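PDB 3WQB: aeromonas extracellular serine protease from Aeromonas sobria, which cleaves peptide bonds that follow two basic residues, one of them lysine, as a calcium-binding, secreted serine protease of the furin type in the subtilisin-like family. Local coordinates for residues Q176-S181 and Y212-G217; L256-L261 and S337-T342. The protein carries 1 engineered substitution. One frame throughout, in Å; residues are numbered along the deposited sequence.

Contact 1 of 2, residues Q176-S181 and Y212-G217; sequences QSYGMS and YIKAAG
Q176 pairs in parallel with K214, their CA atoms 4.9 Å apart, where strands 173-179 and 211-215 of the subtilisin sheet lie side by side in a beta-alpha-beta unit whose two strands are joined through helix 191-205. Q176 N donates to I213 O, and A215 N returns a bond of 3.1 Å to Q176 O. Beyond this pair the strands part, and S177 makes an inverse gamma turn. Q176 grips I213 O twice: its NE2 comes in at 3.3 Å from above the carbonyl plane, on the face opposite to that used by Q176 N. CG lies beside the backbone N (chi1 -55°), 3.7 Å from I213 O, and the chain runs on extended to the amide. NE2 also bonds N255 OD1 and sits in plane at the Y212 ring edge, 4.0 Å from CD2. The Y178 ring has Q176 CB over one face, 3.4 Å above its plane and offset toward the rim. S177 points away from K214's strand; its OG bonds the backbone O of A336, the engineered alanine at the predicted nucleophile position. K214, bent at chi2 and chi4, bridges the diverging strands: NZ bonds N250 OD1 and, at 2.8 Å, Y178 O, in the carbonyl plane and on a lone pair.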
loop_
_atom_site.group_PDB
_atom_site.type_symbol
_atom_site.label_atom_id
_atom_site.label_comp_id
_atom_site.label_asym_id
_atom_site.label_seq_id
_atom_site.Cartn_x
_atom_site.Cartn_y
_atom_site.Cartn_z
ATOM N N GLN A 176 6.378 3.194 3.217
ATOM C CA GLN A 176 5.068 3.218 3.874
ATOM C C GLN A 176 4.529 1.801 4.070
ATOM O O GLN A 176 3.733 1.292 3.258
ATOM C CB GLN A 176 4.071 4.031 3.069
ATOM C CG GLN A 176 4.527 5.432 2.771
ATOM C CD GLN A 176 3.657 6.027 1.711
ATOM O OE1 GLN A 176 2.662 6.708 2.005
ATOM N NE2 GLN A 176 3.961 5.690 0.457
ATOM N N SER A 177 4.988 1.164 5.145
ATOM C CA SER A 177 4.590 -0.203 5.481
ATOM C C SER A 177 3.251 -0.216 6.215
ATOM O O SER A 177 3.111 -0.847 7.277
ATOM C CB SER A 177 5.673 -0.860 6.333
ATOM O OG SER A 177 6.803 -1.192 5.544
ATOM N N TYR A 178 2.271 0.490 5.652
ATOM C CA TYR A 178 0.971 0.666 6.292
ATOM C C TYR A 178 -0.143 0.803 5.264
ATOM O O TYR A 178 0.118 0.954 4.073
ATOM C CB TYR A 178 0.986 1.870 7.258
ATOM C CG TYR A 178 1.356 3.192 6.623
ATOM C CD1 TYR A 178 0.438 3.901 5.831
ATOM C CD2 TYR A 178 2.611 3.759 6.848
ATOM C CE1 TYR A 178 0.774 5.125 5.252
ATOM C CE2 TYR A 178 2.956 4.982 6.280
ATOM C CZ TYR A 178 2.033 5.657 5.486
ATOM O OH TYR A 178 2.367 6.863 4.920
ATOM N N GLY A 179 -1.386 0.716 5.736
ATOM C CA GLY A 179 -2.529 0.865 4.862
ATOM C C GLY A 179 -3.812 0.919 5.658
ATOM O O GLY A 179 -3.808 0.772 6.890
ATOM N N MET A 180 -4.907 1.116 4.936
ATOM C CA MET A 180 -6.213 1.252 5.546
ATOM C C MET A 180 -7.164 0.192 5.007
ATOM O O MET A 180 -7.476 0.184 3.817
ATOM C CB MET A 180 -6.765 2.655 5.290
ATOM C CG MET A 180 -8.040 2.941 6.084
ATOM S SD MET A 180 -8.657 4.597 5.809
ATOM C CE MET A 180 -9.134 4.435 4.122
ATOM N N SER A 181 -7.634 -0.695 5.881
ATOM C CA SER A 181 -8.670 -1.656 5.505
ATOM C C SER A 181 -10.025 -0.983 5.645
ATOM O O SER A 181 -10.231 -0.187 6.561
ATOM C CB SER A 181 -8.585 -2.913 6.364
ATOM O OG SER A 181 -7.352 -3.581 6.135
ATOM N N TYR A 212 7.905 6.741 -3.645
ATOM C CA TYR A 212 6.993 6.299 -2.585
ATOM C C TYR A 212 6.695 4.821 -2.769
ATOM O O TYR A 212 6.297 4.413 -3.859
ATOM C CB TYR A 212 5.696 7.130 -2.610
ATOM C CG TYR A 212 5.944 8.558 -2.209
ATOM C CD1 TYR A 212 6.387 9.503 -3.145
ATOM C CD2 TYR A 212 5.760 8.969 -0.890
ATOM C CE1 TYR A 212 6.649 10.817 -2.768
ATOM C CE2 TYR A 212 6.023 10.275 -0.499
ATOM C CZ TYR A 212 6.465 11.198 -1.448
ATOM O OH TYR A 212 6.711 12.497 -1.080
ATOM N N ILE A 213 6.924 4.034 -1.715
ATOM C CA ILE A 213 6.697 2.587 -1.717
ATOM C C ILE A 213 5.616 2.284 -0.694
ATOM O O ILE A 213 5.622 2.862 0.403
ATOM C CB ILE A 213 7.997 1.815 -1.364
ATOM C CG1 ILE A 213 9.233 2.453 -2.043
ATOM C CG2 ILE A 213 7.843 0.330 -1.664
ATOM C CD1 ILE A 213 9.244 2.409 -3.568
ATOM N N LYS A 214 4.691 1.391 -1.041
ATOM C CA LYS A 214 3.452 1.266 -0.301
ATOM C C LYS A 214 2.996 -0.187 -0.156
ATOM O O LYS A 214 2.908 -0.918 -1.144
ATOM C CB LYS A 214 2.376 2.088 -1.021
ATOM C CG LYS A 214 0.999 2.106 -0.364
ATOM C CD LYS A 214 1.032 2.747 1.025
ATOM C CE LYS A 214 -0.359 3.106 1.496
ATOM N NZ LYS A 214 -1.200 1.888 1.731
ATOM N N ALA A 215 2.709 -0.603 1.080
ATOM C CA ALA A 215 2.210 -1.953 1.347
ATOM C C ALA A 215 0.821 -2.156 0.751
ATOM O O ALA A 215 -0.061 -1.306 0.916
ATOM C CB ALA A 215 2.173 -2.194 2.838
ATOM N N ALA A 216 0.617 -3.285 0.069
ATOM C CA ALA A 216 -0.702 -3.590 -0.486
ATOM C C ALA A 216 -1.763 -3.904 0.558
ATOM O O ALA A 216 -2.951 -3.763 0.287
ATOM C CB ALA A 216 -0.604 -4.742 -1.448
ATOM N N GLY A 217 -1.331 -4.345 1.740
ATOM C CA GLY A 217 -2.246 -4.923 2.735
ATOM C C GLY A 217 -2.062 -6.421 2.893
ATOM O O GLY A 217 -1.502 -7.088 2.010
#

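Contact 2 of 2, residues L256-L261 and S337-T342; sequences LVVSAL and SATPST
V258 spreads its two methyls over A338, T339 and T342, fitting strand 255-261 of the parallel subtilisin sheet against helix 335-352, the helix that in subtilases carries the nucleophilic serine at its N-terminal end; here that predicted position is the engineered A336. The short segments cross at 115°, their axes 7.5 Å apart at closest approach. CG1 lies beside the backbone N (chi1 -59°) and meets T342, 3.4 Å from OG1 and about 4.0 Å from CG2, the two side chains sliding past each other in opposite directions. CG2 takes the crowded position between N and carbonyl carbon and packs on the preceding turn: it lies 3.8 Å from A338 CB and 3.5 Å from T339 OG1, the V258 and T339 side chains crossing at about a right angle. One turn before T342 in the helix, A338 turns its methyl toward the strand, where CB meets S259 O at 3.4 Å and A260 CB at 4.1 Å. L256 adds CD2 against T342 CG2. No hydrogen bond joins strand and helix, and the threonine hydroxyls turn back to their own helix: T339 OG1 bonds T335 O, while V258 CG2 packs against the same hydroxyl oxygen. T342 OG1 bonds A338 O at 3.0 Å, from the carbonyl face opposite to that used by T342 N.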
loop_
_atom_site.group_PDB
_atom_site.type_symbol
_atom_site.label_atom_id
_atom_site.label_comp_id
_atom_site.label_asym_id
_atom_site.label_seq_id
_atom_site.Cartn_x
_atom_site.Cartn_y
_atom_site.Cartn_z
ATOM N N LEU A 256 4.165 3.199 -5.305
ATOM C CA LEU A 256 4.500 1.914 -5.894
ATOM C C LEU A 256 3.999 0.859 -4.908
ATOM O O LEU A 256 4.582 0.684 -3.830
ATOM C CB LEU A 256 6.019 1.809 -6.096
ATOM C CG LEU A 256 6.555 0.670 -6.977
ATOM C CD1 LEU A 256 8.018 0.889 -7.313
ATOM C CD2 LEU A 256 6.366 -0.679 -6.292
ATOM N N VAL A 257 2.915 0.181 -5.271
ATOM C CA VAL A 257 2.233 -0.741 -4.356
ATOM C C VAL A 257 2.774 -2.159 -4.522
ATOM O O VAL A 257 2.909 -2.649 -5.646
ATOM C CB VAL A 257 0.704 -0.694 -4.541
ATOM C CG1 VAL A 257 0.019 -1.560 -3.504
ATOM C CG2 VAL A 257 0.180 0.736 -4.413
ATOM N N VAL A 258 3.103 -2.810 -3.400
ATOM C CA VAL A 258 3.752 -4.125 -3.452
ATOM C C VAL A 258 3.010 -5.205 -2.697
ATOM O O VAL A 258 2.495 -4.974 -1.599
ATOM C CB VAL A 258 5.229 -4.078 -2.979
ATOM C CG1 VAL A 258 6.030 -3.126 -3.834
ATOM C CG2 VAL A 258 5.335 -3.688 -1.524
ATOM N N SER A 259 2.972 -6.382 -3.304
ATOM C CA SER A 259 2.482 -7.579 -2.635
ATOM C C SER A 259 3.650 -8.380 -2.041
ATOM O O SER A 259 4.816 -8.150 -2.374
ATOM C CB SER A 259 1.703 -8.437 -3.618
ATOM O OG SER A 259 2.534 -8.898 -4.670
ATOM N N ALA A 260 3.322 -9.324 -1.159
ATOM C CA ALA A 260 4.331 -10.092 -0.453
ATOM C C ALA A 260 4.442 -11.507 -1.003
ATOM O O ALA A 260 3.429 -12.180 -1.277
ATOM C CB ALA A 260 4.002 -10.157 1.027
ATOM N N LEU A 261 5.691 -11.957 -1.113
ATOM C CA LEU A 261 6.054 -13.305 -1.554
ATOM C C LEU A 261 6.688 -14.072 -0.395
ATOM O O LEU A 261 7.423 -13.494 0.410
ATOM C CB LEU A 261 7.081 -13.202 -2.697
ATOM C CG LEU A 261 7.479 -14.517 -3.373
ATOM C CD1 LEU A 261 6.895 -14.571 -4.777
ATOM C CD2 LEU A 261 8.996 -14.684 -3.396
ATOM N N SER A 337 6.843 -5.959 5.113
ATOM C CA SER A 337 8.200 -6.427 4.813
ATOM C C SER A 337 8.504 -6.377 3.319
ATOM O O SER A 337 9.634 -6.125 2.922
ATOM C CB SER A 337 8.391 -7.845 5.347
ATOM O OG SER A 337 8.485 -7.825 6.761
ATOM N N ALA A 338 7.490 -6.617 2.490
ATOM C CA ALA A 338 7.641 -6.455 1.046
ATOM C C ALA A 338 7.998 -5.010 0.700
ATOM O O ALA A 338 8.780 -4.752 -0.221
ATOM C CB ALA A 338 6.384 -6.879 0.337
ATOM N N THR A 339 7.433 -4.082 1.468
ATOM C CA THR A 339 7.647 -2.660 1.245
ATOM C C THR A 339 9.124 -2.271 1.437
ATOM O O THR A 339 9.715 -1.724 0.503
ATOM C CB THR A 339 6.644 -1.825 2.088
ATOM O OG1 THR A 339 5.311 -2.156 1.674
ATOM C CG2 THR A 339 6.856 -0.343 1.883
ATOM N N PRO A 340 9.740 -2.580 2.610
ATOM C CA PRO A 340 11.171 -2.256 2.754
ATOM C C PRO A 340 12.072 -3.102 1.855
ATOM O O PRO A 340 13.157 -2.661 1.505
ATOM C CB PRO A 340 11.457 -2.528 4.242
ATOM C CG PRO A 340 10.369 -3.466 4.679
ATOM C CD PRO A 340 9.158 -2.986 3.901
ATOM N N SER A 341 11.630 -4.301 1.489
ATOM C CA SER A 341 12.368 -5.072 0.482
ATOM C C SER A 341 12.484 -4.293 -0.828
ATOM O O SER A 341 13.540 -4.268 -1.450
ATOM C CB SER A 341 11.725 -6.438 0.269
ATOM O OG SER A 341 11.837 -7.227 1.440
ATOM N N THR A 342 11.392 -3.644 -1.210
ATOM C CA THR A 342 11.346 -2.814 -2.404
ATOM C C THR A 342 12.087 -1.489 -2.203
ATOM O O THR A 342 12.805 -1.050 -3.099
ATOM C CB THR A 342 9.883 -2.592 -2.829
ATOM O OG1 THR A 342 9.256 -3.871 -3.002
ATOM C CG2 THR A 342 9.784 -1.803 -4.123
#

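Both segments of contact 1 precede those of contact 2 along the chain, yet the contact centres lie only about 9 Å apart in the buried middle of the subtilisin domain. Strands 211-215 and 255-261 are neighbours in the six-stranded parallel sheet, so the two contacts are stitched directly: Y212 O faces L256 N at 2.8 Å, and K214 N faces L256 O at 2.9 Å, both probably hydrogen bonds. Helix 335-352 packs over strands 173-179, 211-215, 255-261 and 277-282; T339 touches A215, and P340 touches S177. The contacts join neighbouring strands to one another and to the helix whose N-terminal end holds the engineered A336; the S177 side chain lies about 3 Å from those of A336 and D78 of the predicted charge relay.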